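Local coordinates for protein putative isochorismatase (PDB 3KL2) that is a putative isochorismatase of the cysteine hydrolase family, probably a hydrolase whose substrate has not been established, at residues E129-F137 against C163-T171. Numbering follows the deposited sequence.
Sequences EGKRGLDTF and CCVESTMRT
The Phe137 ring turns an edge to helix 164-174: CE2 lies 3.6 Å from Thr168 O, near the ring plane, and Asp135 OD1 also sits in plane at an edge. Thr171 CG2 approaches the ring obliquely and packs against Phe137 CB. Both Asp135 carboxylate oxygens are gripped. Thr171 OG1 donates a very short bond to OD2 (2.5 Å), while Phe137 N reaches OD1 from 60° out of the carboxylate plane, an N-cap bond. With CG anti to the backbone N (chi1 -178°), Asp135 carries OD2 across to Thr171, and its CB packs on Ser167 CB. Thr168 OG1 accepts from Thr136 N (2.9 Å, nearly straight at 168°) and Thr136 OG1, and donates to Cys164 O. A valine in place of Thr168 would probably leave Thr136 N and the Thr136 hydroxyl without their shared acceptor, freeing that hydroxyl to turn. Leu134 CD1 rests 3.5 Å from Cys164 SG. Lys131 NZ, hydrogen-bonded to Gly133 O and Leu134 O and salt-bridged to Glu32, ends 4.0 Å from Cys164 SG, consistent with the family's Asp-Lys-Cys triad, Glu32 probably replacing the aspartate. Glu174 of the second subunit, ending that subunit's helix 164-174, accepts from Leu134 N and Asp135 N. In this alpha/beta fold, the loop after strand 126-127 and the start of helix 136-139 thus pack on helix 164-174, which follows strand 153-159 of the parallel sheet, between Ile31 of strand 26-31 and helix 142-149.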
ATOM      1  N   GLU A 129     -13.823   5.313  -6.257  1.00 17.89           N
ATOM      2  CA  GLU A 129     -13.413   5.086  -7.629  1.00 18.38           C
ATOM      3  C   GLU A 129     -12.161   4.253  -7.751  1.00 17.89           C
ATOM      4  O   GLU A 129     -11.288   4.280  -6.887  1.00 18.61           O
ATOM      5  CB  GLU A 129     -13.079   6.413  -8.303  1.00 19.02           C
ATOM      6  CG  GLU A 129     -14.203   7.474  -8.316  1.00 21.70           C
ATOM      7  CD  GLU A 129     -13.671   8.888  -8.682  1.00 25.95           C
ATOM      8  OE1 GLU A 129     -14.479   9.835  -8.639  1.00 28.07           O
ATOM      9  OE2 GLU A 129     -12.457   9.069  -9.015  1.00 30.23           O
ATOM     10  N   GLY A 130     -12.031   3.585  -8.875  1.00 16.43           N
ATOM     11  CA  GLY A 130     -10.860   2.834  -9.171  1.00 16.84           C
ATOM     12  C   GLY A 130     -11.067   1.311  -9.166  1.00 16.97           C
ATOM     13  O   GLY A 130     -10.273   0.619  -9.810  1.00 15.25           O
ATOM     14  N   LYS A 131     -12.092   0.803  -8.455  1.00 16.56           N
ATOM     15  CA  LYS A 131     -12.153  -0.635  -8.165  1.00 17.87           C
ATOM     16  C   LYS A 131     -12.057  -1.495  -9.414  1.00 18.14           C
ATOM     17  O   LYS A 131     -12.887  -1.393 -10.295  1.00 18.62           O
ATOM     18  CB  LYS A 131     -13.406  -1.080  -7.401  1.00 17.82           C
ATOM     19  CG  LYS A 131     -13.270  -2.526  -6.775  1.00 17.08           C
ATOM     20  CD  LYS A 131     -14.336  -2.736  -5.685  1.00 21.16           C
ATOM     21  CE  LYS A 131     -14.135  -3.979  -4.756  1.00 23.21           C
ATOM     22  NZ  LYS A 131     -13.839  -5.258  -5.488  1.00 22.85           N
ATOM     23  N   ARG A 132     -11.044  -2.340  -9.444  1.00 18.29           N
ATOM     24  CA  ARG A 132     -10.831  -3.294 -10.515  1.00 19.74           C
ATOM     25  C   ARG A 132     -10.549  -4.722 -10.042  1.00 20.23           C
ATOM     26  O   ARG A 132     -10.587  -5.639 -10.831  1.00 19.66           O
ATOM     27  CB  ARG A 132      -9.662  -2.852 -11.353  1.00 19.52           C
ATOM     28  CG  ARG A 132      -9.941  -1.635 -12.182  1.00 21.17           C
ATOM     29  CD  ARG A 132     -10.912  -1.916 -13.245  1.00 22.74           C
ATOM     30  NE  ARG A 132     -10.986  -0.837 -14.197  1.00 23.13           N
ATOM     31  CZ  ARG A 132     -11.610   0.322 -13.992  1.00 21.35           C
ATOM     32  NH1 ARG A 132     -12.247   0.582 -12.839  1.00 20.84           N
ATOM     33  NH2 ARG A 132     -11.612   1.219 -14.973  1.00 20.07           N
ATOM     34  N   GLY A 133     -10.254  -4.889  -8.752  1.00 21.40           N
ATOM     35  CA  GLY A 133      -9.982  -6.183  -8.192  1.00 20.78           C
ATOM     36  C   GLY A 133     -11.010  -6.412  -7.146  1.00 20.45           C
ATOM     37  O   GLY A 133     -12.098  -5.859  -7.207  1.00 20.09           O
ATOM     38  N   LEU A 134     -10.662  -7.244  -6.174  1.00 20.70           N
ATOM     39  CA  LEU A 134     -11.611  -7.700  -5.178  1.00 19.77           C
ATOM     40  C   LEU A 134     -11.505  -6.926  -3.900  1.00 20.62           C
ATOM     41  O   LEU A 134     -12.524  -6.551  -3.262  1.00 21.76           O
ATOM     42  CB  LEU A 134     -11.378  -9.187  -4.907  1.00 20.00           C
ATOM     43  CG  LEU A 134     -11.466 -10.165  -6.111  1.00 19.02           C
ATOM     44  CD1 LEU A 134     -12.695  -9.878  -7.034  1.00 16.61           C
ATOM     45  CD2 LEU A 134     -10.192 -10.193  -6.889  1.00 16.33           C
ATOM     46  N   ASP A 135     -10.280  -6.726  -3.452  1.00 20.38           N
ATOM     47  CA  ASP A 135     -10.075  -5.936  -2.242  1.00 20.43           C
ATOM     48  C   ASP A 135     -10.399  -4.472  -2.548  1.00 19.83           C
ATOM     49  O   ASP A 135      -9.839  -3.907  -3.439  1.00 19.48           O
ATOM     50  CB  ASP A 135      -8.618  -6.096  -1.810  1.00 20.74           C
ATOM     51  CG  ASP A 135      -8.312  -5.354  -0.534  1.00 22.06           C
ATOM     52  OD1 ASP A 135      -9.207  -4.649   0.008  1.00 20.54           O
ATOM     53  OD2 ASP A 135      -7.148  -5.462  -0.081  1.00 26.57           O
ATOM     54  N   THR A 136     -11.321  -3.857  -1.836  1.00 19.75           N
ATOM     55  CA  THR A 136     -11.648  -2.469  -2.092  1.00 19.27           C
ATOM     56  C   THR A 136     -10.407  -1.545  -1.808  1.00 20.05           C
ATOM     57  O   THR A 136     -10.196  -0.522  -2.480  1.00 21.06           O
ATOM     58  CB  THR A 136     -12.922  -2.033  -1.241  1.00 19.78           C
ATOM     59  OG1 THR A 136     -13.979  -2.981  -1.433  1.00 21.01           O
ATOM     60  CG2 THR A 136     -13.459  -0.664  -1.658  1.00 17.42           C
ATOM     61  N   PHE A 137      -9.558  -1.888  -0.836  1.00 19.12           N
ATOM     62  CA  PHE A 137      -8.364  -1.072  -0.574  1.00 17.62           C
ATOM     63  C   PHE A 137      -7.287  -1.163  -1.646  1.00 18.04           C
ATOM     64  O   PHE A 137      -6.439  -0.297  -1.699  1.00 19.53           O
ATOM     65  CB  PHE A 137      -7.766  -1.429   0.782  1.00 16.96           C
ATOM     66  CG  PHE A 137      -8.613  -0.979   1.971  1.00 15.28           C
ATOM     67  CD1 PHE A 137      -8.453   0.285   2.500  1.00 11.52           C
ATOM     68  CD2 PHE A 137      -9.563  -1.813   2.525  1.00 11.75           C
ATOM     69  CE1 PHE A 137      -9.212   0.723   3.603  1.00 13.64           C
ATOM     70  CE2 PHE A 137     -10.339  -1.401   3.649  1.00 13.43           C
ATOM     71  CZ  PHE A 137     -10.164  -0.126   4.180  1.00 13.07           C
ATOM     72  N   CYS A 163     -15.365 -13.294  -0.974  1.00 23.27           N
ATOM     73  CA  CYS A 163     -14.445 -12.771  -1.938  1.00 24.05           C
ATOM     74  C   CYS A 163     -14.087 -11.318  -1.592  1.00 23.84           C
ATOM     75  O   CYS A 163     -13.331 -11.086  -0.656  1.00 23.90           O
ATOM     76  CB  CYS A 163     -15.014 -12.953  -3.334  1.00 24.15           C
ATOM     77  SG  CYS A 163     -13.760 -12.699  -4.607  1.00 27.81           S
ATOM     78  N   CYS A 164     -14.691 -10.367  -2.299  1.00 23.83           N
ATOM     79  CA  CYS A 164     -14.474  -8.933  -2.130  1.00 23.75           C
ATOM     80  C   CYS A 164     -14.798  -8.429  -0.716  1.00 22.22           C
ATOM     81  O   CYS A 164     -14.104  -7.563  -0.202  1.00 20.77           O
ATOM     82  CB  CYS A 164     -15.325  -8.169  -3.165  1.00 24.25           C
ATOM     83  SG  CYS A 164     -15.285  -8.925  -4.859  1.00 28.44           S
ATOM     84  N   VAL A 165     -15.843  -8.959  -0.079  1.00 20.84           N
ATOM     85  CA  VAL A 165     -16.158  -8.506   1.260  1.00 19.76           C
ATOM     86  C   VAL A 165     -15.070  -8.997   2.211  1.00 20.10           C
ATOM     87  O   VAL A 165     -14.497  -8.233   2.997  1.00 18.89           O
ATOM     88  CB  VAL A 165     -17.554  -8.963   1.766  1.00 19.87           C
ATOM     89  CG1 VAL A 165     -17.658  -8.702   3.240  1.00 17.72           C
ATOM     90  CG2 VAL A 165     -18.686  -8.254   1.004  1.00 16.72           C
ATOM     91  N   GLU A 166     -14.723 -10.266   2.090  1.00 19.92           N
ATOM     92  CA  GLU A 166     -13.687 -10.771   2.953  1.00 20.34           C
ATOM     93  C   GLU A 166     -12.329 -10.099   2.690  1.00 19.72           C
ATOM     94  O   GLU A 166     -11.580  -9.851   3.629  1.00 18.63           O
ATOM     95  CB  GLU A 166     -13.593 -12.268   2.854  1.00 20.89           C
ATOM     96  CG  GLU A 166     -13.070 -12.884   4.125  1.00 24.87           C
ATOM     97  CD  GLU A 166     -12.962 -14.391   4.061  1.00 24.43           C
ATOM     98  OE1 GLU A 166     -13.988 -15.024   3.830  1.00 25.55           O
ATOM     99  OE2 GLU A 166     -11.856 -14.929   4.260  1.00 27.75           O
ATOM    100  N   SER A 167     -12.010  -9.806   1.427  1.00 19.08           N
ATOM    101  CA  SER A 167     -10.713  -9.198   1.123  1.00 19.50           C
ATOM    102  C   SER A 167     -10.583  -7.790   1.711  1.00 19.12           C
ATOM    103  O   SER A 167      -9.541  -7.433   2.264  1.00 19.41           O
ATOM    104  CB  SER A 167     -10.476  -9.131  -0.346  1.00 19.11           C
ATOM    105  OG  SER A 167     -10.217 -10.402  -0.819  1.00 21.33           O
ATOM    106  N   THR A 168     -11.659  -7.020   1.589  1.00 18.24           N
ATOM    107  CA  THR A 168     -11.734  -5.717   2.153  1.00 17.55           C
ATOM    108  C   THR A 168     -11.670  -5.711   3.684  1.00 17.92           C
ATOM    109  O   THR A 168     -11.105  -4.823   4.265  1.00 19.30           O
ATOM    110  CB  THR A 168     -13.027  -5.080   1.698  1.00 17.65           C
ATOM    111  OG1 THR A 168     -13.035  -5.024   0.260  1.00 15.37           O
ATOM    112  CG2 THR A 168     -13.209  -3.643   2.331  1.00 16.30           C
ATOM    113  N   MET A 169     -12.345  -6.638   4.333  1.00 18.47           N
ATOM    114  CA  MET A 169     -12.245  -6.864   5.781  1.00 18.34           C
ATOM    115  C   MET A 169     -10.797  -7.168   6.204  1.00 18.25           C
ATOM    116  O   MET A 169     -10.264  -6.605   7.153  1.00 17.54           O
ATOM    117  CB  MET A 169     -13.109  -8.064   6.117  1.00 18.76           C
ATOM    118  CG  MET A 169     -13.240  -8.422   7.646  1.00 19.53           C
ATOM    119  SD  MET A 169     -14.113  -9.988   7.838  1.00 14.71           S
ATOM    120  CE  MET A 169     -13.094 -11.111   6.909  1.00 14.20           C
ATOM    121  N   ARG A 170     -10.136  -8.063   5.481  1.00 18.41           N
ATOM    122  CA  ARG A 170      -8.781  -8.428   5.870  1.00 17.81           C
ATOM    123  C   ARG A 170      -7.851  -7.208   5.838  1.00 17.33           C
ATOM    124  O   ARG A 170      -7.168  -6.880   6.834  1.00 15.90           O
ATOM    125  CB  ARG A 170      -8.280  -9.586   5.032  1.00 17.99           C
ATOM    126  CG  ARG A 170      -8.980 -10.880   5.358  1.00 18.33           C
ATOM    127  CD  ARG A 170      -8.702 -11.982   4.318  1.00 19.60           C
ATOM    128  NE  ARG A 170      -9.337 -13.244   4.724  1.00 19.45           N
ATOM    129  CZ  ARG A 170      -8.718 -14.249   5.338  1.00 22.40           C
ATOM    130  NH1 ARG A 170      -7.400 -14.212   5.591  1.00 21.13           N
ATOM    131  NH2 ARG A 170      -9.424 -15.329   5.668  1.00 23.99           N
ATOM    132  N   THR A 171      -7.882  -6.498   4.725  1.00 17.13           N
ATOM    133  CA  THR A 171      -7.033  -5.345   4.541  1.00 16.52           C
ATOM    134  C   THR A 171      -7.465  -4.225   5.511  1.00 16.57           C
ATOM    135  O   THR A 171      -6.630  -3.566   6.114  1.00 17.46           O
ATOM    136  CB  THR A 171      -6.979  -4.923   3.027  1.00 16.70           C
ATOM    137  OG1 THR A 171      -6.513  -6.036   2.265  1.00 14.76           O
ATOM    138  CG2 THR A 171      -6.029  -3.707   2.728  1.00 13.14           C
TER